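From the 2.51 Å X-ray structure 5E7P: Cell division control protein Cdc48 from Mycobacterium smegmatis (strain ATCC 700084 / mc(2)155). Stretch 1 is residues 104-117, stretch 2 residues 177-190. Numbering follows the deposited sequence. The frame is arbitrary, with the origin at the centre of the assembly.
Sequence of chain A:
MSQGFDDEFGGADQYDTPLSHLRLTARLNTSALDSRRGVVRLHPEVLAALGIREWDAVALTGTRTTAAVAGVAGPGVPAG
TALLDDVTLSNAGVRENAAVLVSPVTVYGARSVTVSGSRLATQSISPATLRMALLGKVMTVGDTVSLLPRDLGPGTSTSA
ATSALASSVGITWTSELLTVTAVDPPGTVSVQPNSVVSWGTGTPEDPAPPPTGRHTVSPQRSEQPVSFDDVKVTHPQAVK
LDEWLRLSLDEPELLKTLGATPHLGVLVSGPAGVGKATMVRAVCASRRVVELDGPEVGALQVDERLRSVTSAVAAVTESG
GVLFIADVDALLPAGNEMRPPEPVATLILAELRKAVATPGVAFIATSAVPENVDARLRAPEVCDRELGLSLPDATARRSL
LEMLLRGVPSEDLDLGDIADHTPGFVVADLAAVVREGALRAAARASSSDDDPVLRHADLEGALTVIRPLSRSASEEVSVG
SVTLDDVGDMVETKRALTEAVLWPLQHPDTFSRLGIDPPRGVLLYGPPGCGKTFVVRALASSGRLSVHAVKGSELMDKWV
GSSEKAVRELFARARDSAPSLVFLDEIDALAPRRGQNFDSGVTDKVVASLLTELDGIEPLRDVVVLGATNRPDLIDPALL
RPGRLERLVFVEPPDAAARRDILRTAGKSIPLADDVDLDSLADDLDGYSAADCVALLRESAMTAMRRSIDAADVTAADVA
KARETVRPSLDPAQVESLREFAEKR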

# COMPACT_ATOMS: atom_id res chain seq x y z
N PRO A 104 -1.23 20.27 -0.71
CA PRO A 104 -0.78 18.88 -0.81
C PRO A 104 0.70 18.77 -0.48
O PRO A 104 1.49 19.66 -0.81
CB PRO A 104 -1.02 18.53 -2.28
CG PRO A 104 -1.18 19.85 -2.98
CD PRO A 104 -1.81 20.75 -1.98
N VAL A 105 1.08 17.68 0.19
CA VAL A 105 2.47 17.47 0.55
C VAL A 105 2.90 16.07 0.14
O VAL A 105 2.13 15.12 0.23
CB VAL A 105 2.70 17.69 2.07
CG1 VAL A 105 1.94 16.65 2.89
CG2 VAL A 105 4.19 17.66 2.40
N THR A 106 4.14 15.95 -0.34
CA THR A 106 4.70 14.64 -0.64
C THR A 106 5.12 13.97 0.67
O THR A 106 5.88 14.54 1.45
CB THR A 106 5.91 14.74 -1.58
OG1 THR A 106 5.52 15.39 -2.80
CG2 THR A 106 6.44 13.35 -1.91
N VAL A 107 4.60 12.77 0.90
CA VAL A 107 4.93 12.03 2.12
C VAL A 107 5.58 10.70 1.77
O VAL A 107 4.92 9.78 1.30
CB VAL A 107 3.67 11.76 2.97
CG1 VAL A 107 4.06 11.13 4.30
CG2 VAL A 107 2.91 13.04 3.20
N TYR A 108 6.89 10.61 2.00
CA TYR A 108 7.61 9.37 1.76
C TYR A 108 7.48 8.43 2.95
O TYR A 108 7.21 8.86 4.07
CB TYR A 108 9.09 9.65 1.49
CG TYR A 108 9.35 10.39 0.19
CD1 TYR A 108 9.42 9.70 -1.02
CD2 TYR A 108 9.52 11.76 0.17
CE1 TYR A 108 9.66 10.36 -2.20
CE2 TYR A 108 9.76 12.44 -1.01
CZ TYR A 108 9.83 11.73 -2.20
OH TYR A 108 10.07 12.38 -3.38
N GLY A 109 7.67 7.14 2.70
CA GLY A 109 7.78 6.18 3.78
C GLY A 109 9.05 6.47 4.56
O GLY A 109 10.14 6.59 3.99
N ALA A 110 8.92 6.60 5.88
CA ALA A 110 10.05 6.90 6.74
C ALA A 110 11.05 5.76 6.78
O ALA A 110 10.68 4.60 6.95
CB ALA A 110 9.57 7.21 8.15
N ARG A 111 12.33 6.09 6.62
CA ARG A 111 13.38 5.13 6.92
C ARG A 111 13.45 5.03 8.43
O ARG A 111 13.51 3.94 8.99
CB ARG A 111 14.73 5.59 6.35
CG ARG A 111 14.78 5.65 4.84
CD ARG A 111 16.18 5.99 4.34
NE ARG A 111 16.16 6.44 2.95
CZ ARG A 111 16.14 7.72 2.58
NH1 ARG A 111 16.12 8.03 1.29
NH2 ARG A 111 16.14 8.68 3.49
N SER A 112 13.44 6.19 9.08
CA SER A 112 13.43 6.25 10.54
C SER A 112 12.66 7.46 11.02
O SER A 112 12.48 8.43 10.28
CB SER A 112 14.86 6.30 11.09
OG SER A 112 15.44 7.57 10.89
N VAL A 113 12.20 7.40 12.27
CA VAL A 113 11.62 8.55 12.95
C VAL A 113 12.10 8.52 14.39
O VAL A 113 11.85 7.56 15.11
CB VAL A 113 10.08 8.51 12.96
CG1 VAL A 113 9.53 9.63 13.84
CG2 VAL A 113 9.52 8.62 11.55
N THR A 114 12.80 9.57 14.81
CA THR A 114 13.28 9.64 16.18
C THR A 114 12.35 10.51 17.03
O THR A 114 12.05 11.64 16.67
CB THR A 114 14.71 10.18 16.26
OG1 THR A 114 15.58 9.37 15.46
CG2 THR A 114 15.21 10.17 17.70
N VAL A 115 11.88 9.95 18.14
CA VAL A 115 10.97 10.67 19.02
C VAL A 115 11.59 10.86 20.40
O VAL A 115 12.52 10.14 20.78
CB VAL A 115 9.64 9.92 19.18
CG1 VAL A 115 8.93 9.81 17.84
CG2 VAL A 115 9.86 8.54 19.78
N SER A 116 11.08 11.84 21.14
CA SER A 116 11.57 12.10 22.49
C SER A 116 10.42 12.02 23.49
O SER A 116 9.29 12.39 23.18
CB SER A 116 12.24 13.47 22.57
OG SER A 116 12.76 13.71 23.86
N GLY A 117 10.73 11.54 24.69
CA GLY A 117 9.73 11.43 25.73
C GLY A 117 10.37 11.36 27.10
O GLY A 117 11.55 11.66 27.26
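Stretch 2, residues 177-190: LLTVTAVDPPGTVS

Stretch 2 pairs with stretch 1 in both senses: its first strand, which ends at Asp184, runs antiparallel to the strand of Ser112 to Ser116, and after a turn its later strand, through Val189 and Ser190, lies parallel to Tyr108 and Gly109. The switch of direction falls at this turn. The peptide bond before Pro185 is cis, and Gly187, at phi/psi 109/-122, adopts a backbone in which a CB would be jammed against the carbonyl oxygen of the residue before, so glycine is called for.

In the antiparallel half the strand axes approach to 4.5 Å, with 138° between their N-to-C directions. Ser116 faces Thr179, bonded both ways: Ser116 N to Thr179 O at 2.8 Å and Thr179 N to Ser116 O at 3.2 Å. Val115 sits against Val180 in a non-hydrogen-bonded pair, CA to CA 4.5 Å. Then the register slips by one. Thr181 is the extra residue of a beta bulge, its phi/psi of -91/-18 departing from the extended form, and Thr114 O receives Thr181 N at 2.9 Å and, weakly, Ala182 N at 3.3 Å. Pairing resumes with Thr114 N to Ala182 O at 2.8 Å, Val113 beside Val183, and Ser112 opposite Asp184, where both backbone bonds are weak.

Asp184 anchors the end of this strand with backbone and side chain together. Its O accepts Arg111 N at 2.5 Å, a very short bond, while its OD1 forms a salt bridge with Arg111 NH2 at 3.0 Å, approaching the guanidinium at its edge. Pro185 CD lies over one face of the same group.

In the parallel half Tyr108, paired with Val189, bonds to the residues on either side of it, Thr188 and Ser190. Tyr108 N reaches Thr188 O weakly at 3.4 Å, and Ser190 N gives a better bond to Tyr108 O at 3.0 Å. Ala110 N then meets Ser190 O at 3.0 Å, nearly straight at 172°. Before this, a water bridges Thr106 O (3.0 Å) and Thr188 N (3.2 Å), continuing the polar link where the backbones do not bond directly.

Side chains alternate except at the bulge, where Thr181 points sideways. Val113, Val115, Val180 and Val183 share one face of the antiparallel sheet, with Val113 CG1 4.0 Å from Val180 CG1 and Val115 CG2 4.2 Å from Leu178 CD1. Ser112, Thr114, Ser116, Thr179, Ala182 and Asp184 take the other. Val113 CG2 also reaches Val189 CG2 at 3.8 Å, tying the two halves together through apolar packing.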

# COMPACT_ATOMS: atom_id res chain seq x y z
N LEU A 177 2.33 12.35 25.36
CA LEU A 177 2.68 13.17 24.21
C LEU A 177 4.18 13.20 23.97
O LEU A 177 4.96 13.51 24.88
CB LEU A 177 2.14 14.60 24.37
CG LEU A 177 0.74 14.89 23.82
CD1 LEU A 177 -0.31 13.94 24.39
CD2 LEU A 177 0.34 16.33 24.11
N LEU A 178 4.59 12.86 22.75
CA LEU A 178 5.99 12.84 22.39
C LEU A 178 6.29 13.94 21.38
O LEU A 178 5.37 14.57 20.85
CB LEU A 178 6.35 11.48 21.77
CG LEU A 178 5.91 10.25 22.55
CD1 LEU A 178 6.13 8.99 21.72
CD2 LEU A 178 6.64 10.15 23.88
N THR A 179 7.57 14.18 21.12
CA THR A 179 7.97 15.12 20.08
C THR A 179 8.89 14.45 19.08
O THR A 179 9.69 13.59 19.43
CB THR A 179 8.65 16.38 20.66
OG1 THR A 179 9.77 16.00 21.46
CG2 THR A 179 7.68 17.18 21.50
N VAL A 180 8.76 14.84 17.81
CA VAL A 180 9.59 14.28 16.75
C VAL A 180 10.87 15.09 16.60
O VAL A 180 10.84 16.24 16.16
CB VAL A 180 8.83 14.27 15.41
CG1 VAL A 180 9.69 13.64 14.32
CG2 VAL A 180 7.51 13.52 15.55
N THR A 181 12.00 14.49 16.98
CA THR A 181 13.28 15.19 16.94
C THR A 181 14.00 15.00 15.61
O THR A 181 14.91 15.76 15.28
CB THR A 181 14.21 14.74 18.08
OG1 THR A 181 14.75 13.45 17.77
CG2 THR A 181 13.44 14.66 19.39
N ALA A 182 13.58 13.99 14.85
CA ALA A 182 14.21 13.69 13.57
C ALA A 182 13.37 12.75 12.70
O ALA A 182 12.69 11.86 13.21
CB ALA A 182 15.59 13.09 13.79
N VAL A 183 13.43 12.97 11.39
CA VAL A 183 12.84 12.04 10.43
C VAL A 183 13.84 11.76 9.32
O VAL A 183 14.82 12.48 9.15
CB VAL A 183 11.54 12.59 9.82
CG1 VAL A 183 10.46 12.72 10.88
CG2 VAL A 183 11.79 13.93 9.14
N ASP A 184 13.59 10.70 8.56
CA ASP A 184 14.46 10.32 7.45
C ASP A 184 13.65 9.56 6.41
O ASP A 184 13.07 8.52 6.72
CB ASP A 184 15.63 9.46 7.96
CG ASP A 184 16.68 9.22 6.89
OD1 ASP A 184 16.84 10.08 6.01
OD2 ASP A 184 17.35 8.16 6.94
N PRO A 185 13.59 10.07 5.17
CA PRO A 185 14.23 11.29 4.64
C PRO A 185 13.65 12.57 5.23
O PRO A 185 12.56 12.53 5.80
CB PRO A 185 13.93 11.20 3.14
CG PRO A 185 12.69 10.39 3.05
CD PRO A 185 12.81 9.37 4.14
N PRO A 186 14.37 13.70 5.11
CA PRO A 186 13.91 14.98 5.64
C PRO A 186 12.57 15.42 5.05
O PRO A 186 12.23 15.02 3.93
CB PRO A 186 15.00 15.96 5.20
CG PRO A 186 16.22 15.12 5.08
CD PRO A 186 15.74 13.79 4.56
N GLY A 187 11.82 16.22 5.80
CA GLY A 187 10.53 16.71 5.34
C GLY A 187 9.38 16.09 6.10
O GLY A 187 9.30 16.19 7.32
N THR A 188 8.47 15.45 5.37
CA THR A 188 7.32 14.80 5.97
C THR A 188 7.27 13.32 5.60
O THR A 188 7.33 12.96 4.43
CB THR A 188 6.00 15.48 5.56
OG1 THR A 188 5.98 16.82 6.07
CG2 THR A 188 4.81 14.72 6.12
N VAL A 189 7.15 12.47 6.62
CA VAL A 189 7.20 11.03 6.41
C VAL A 189 6.04 10.32 7.10
O VAL A 189 5.42 10.86 8.01
CB VAL A 189 8.51 10.43 6.95
CG1 VAL A 189 9.71 11.01 6.22
CG2 VAL A 189 8.63 10.68 8.44
N SER A 190 5.75 9.11 6.65
CA SER A 190 4.71 8.29 7.26
C SER A 190 5.34 7.03 7.84
O SER A 190 6.27 6.46 7.26
CB SER A 190 3.65 7.91 6.23
OG SER A 190 4.23 7.19 5.16
O HOH W 1 8.46 15.85 2.24